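Local coordinates for protein amoebiasin-2 (Entamoeba histolytica, PDB 3M86) that inhibits papain-like cysteine proteases of the amoeba by wedging three loops into the substrate-binding site of the enzyme, at residues 19-22 and 23-26. Residues are numbered along the deposited sequence; the frame is centred on the assembly and turned at random. Where two conformers were deposited one is given.
Sequences HISF and NDLI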
loop_
_atom_site.group_PDB
_atom_site.type_symbol
_atom_site.label_atom_id
_atom_site.label_comp_id
_atom_site.label_asym_id
_atom_site.label_seq_id
_atom_site.Cartn_x
_atom_site.Cartn_y
_atom_site.Cartn_z
ATOM N N HIS A 19 5.451 -7.019 -12.363
ATOM C CA HIS A 19 6.335 -8.168 -12.343
ATOM C C HIS A 19 7.611 -7.763 -11.619
ATOM O O HIS A 19 8.303 -6.835 -12.037
ATOM C CB HIS A 19 6.627 -8.665 -13.760
ATOM C CG HIS A 19 5.443 -9.300 -14.425
ATOM N ND1 HIS A 19 5.335 -10.660 -14.619
ATOM C CD2 HIS A 19 4.305 -8.760 -14.921
ATOM C CE1 HIS A 19 4.188 -10.929 -15.214
ATOM N NE2 HIS A 19 3.543 -9.794 -15.408
ATOM N N ILE A 20 7.902 -8.449 -10.518
ATOM C CA ILE A 20 9.076 -8.142 -9.713
ATOM C C ILE A 20 9.932 -9.381 -9.505
ATOM O O ILE A 20 9.494 -10.503 -9.765
ATOM C CB ILE A 20 8.694 -7.549 -8.344
ATOM C CG1 ILE A 20 8.104 -8.619 -7.424
ATOM C CG2 ILE A 20 7.689 -6.436 -8.527
ATOM C CD1 ILE A 20 7.963 -8.157 -5.964
ATOM N N SER A 21 11.170 -9.175 -9.070
ATOM C CA SER A 21 12.069 -10.284 -8.781
ATOM C C SER A 21 11.988 -10.660 -7.299
ATOM O O SER A 21 11.515 -9.880 -6.470
ATOM C CB SER A 21 13.506 -9.933 -9.174
ATOM O OG SER A 21 13.591 -9.607 -10.553
ATOM N N PHE A 22 12.453 -11.866 -6.982
ATOM C CA PHE A 22 12.397 -12.416 -5.628
ATOM C C PHE A 22 13.000 -11.490 -4.578
ATOM O O PHE A 22 12.489 -11.398 -3.460
ATOM C CB PHE A 22 13.154 -13.749 -5.633
ATOM C CG PHE A 22 12.793 -14.696 -4.509
ATOM C CD1 PHE A 22 11.902 -14.361 -3.505
ATOM C CD2 PHE A 22 13.368 -15.955 -4.485
ATOM C CE1 PHE A 22 11.594 -15.286 -2.497
ATOM C CE2 PHE A 22 13.066 -16.866 -3.492
ATOM C CZ PHE A 22 12.186 -16.534 -2.497
ATOM N N ASN A 23 14.073 -10.788 -4.926
ATOM C CA ASN A 23 14.735 -9.946 -3.935
ATOM C C ASN A 23 14.336 -8.480 -4.016
ATOM O O ASN A 23 14.989 -7.619 -3.430
ATOM C CB ASN A 23 16.254 -10.084 -4.024
ATOM C CG ASN A 23 16.781 -9.799 -5.407
ATOM O OD1 ASN A 23 16.015 -9.673 -6.363
ATOM N ND2 ASN A 23 18.103 -9.697 -5.528
ATOM N N ASP A 24 13.250 -8.208 -4.727
ATOM C CA ASP A 24 12.734 -6.836 -4.856
ATOM C C ASP A 24 11.887 -6.432 -3.644
ATOM O O ASP A 24 11.620 -7.258 -2.759
ATOM C CB ASP A 24 11.895 -6.715 -6.128
ATOM C CG ASP A 24 12.742 -6.611 -7.388
ATOM O OD1 ASP A 24 12.147 -6.556 -8.484
ATOM O OD2 ASP A 24 13.997 -6.599 -7.302
ATOM N N LEU A 25 11.471 -5.165 -3.608
ATOM C CA LEU A 25 10.568 -4.666 -2.579
ATOM C C LEU A 25 9.428 -3.906 -3.222
ATOM O O LEU A 25 9.627 -3.255 -4.244
ATOM C CB LEU A 25 11.295 -3.724 -1.620
ATOM C CG LEU A 25 12.207 -4.275 -0.530
ATOM C CD1 LEU A 25 12.826 -3.113 0.227
ATOM C CD2 LEU A 25 11.419 -5.172 0.415
ATOM N N ILE A 26 8.244 -3.988 -2.618
ATOM C CA ILE A 26 7.108 -3.165 -3.026
ATOM C C ILE A 26 6.877 -2.112 -1.964
ATOM O O ILE A 26 6.859 -2.425 -0.775
ATOM C CB ILE A 26 5.845 -4.007 -3.170
ATOM C CG1 ILE A 26 6.002 -4.986 -4.330
ATOM C CG2 ILE A 26 4.605 -3.112 -3.402
ATOM C CD1 ILE A 26 4.971 -6.070 -4.341
HETATM O O HOH W 1 12.485 -6.755 -11.158
#
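Ser21 and Asp24 close a type I beta turn, a local contact at the connection that carries the chain from strand 17-20 in one sheet to strand 25-32 in the other sheet of this immunoglobulin-like beta sandwich of the chagasin (I42) family. The CA atoms of Ser21 and Asp24 lie 5.3 Å apart, and the closing backbone bond runs from Asp24 N to Ser21 O at 3.0 Å. A second bond runs the other way, from Ser21 N to the side-chain oxygen Asp24 OD1, at 2.9 Å and nearly straight, with an N-H...O angle of 173°. It meets OD1 from well above the carboxylate plane, 67° out of it. What brings the carboxylate over Ser21 is the first torsion of Asp24, which sets CG beside its own backbone N (chi1 -77°).

The carboxylate is gripped further by the N-terminal strand 6-9 and the residues leading into it, since OD2 accepts a hydrogen bond from Ala5 N and OD1 one from His7 NE2. These bonds fix its rotation and would help to stabilise its negative charge.

On the apolar side, Ile20 CD1 packs on Ile26 CD1 at 4.0 Å, the two side chains crossing at about a right angle, and Val108 of strand 102-110 touches both, so the pair joins the two sheets. Beside the carboxylate, Ile20 CB lies 3.6 Å from Asp24 OD1. A water also donates to Asp24 OD1 at 2.7 Å, which with Ser21 N and His7 NE2 gives this oxygen three hydrogen bonds.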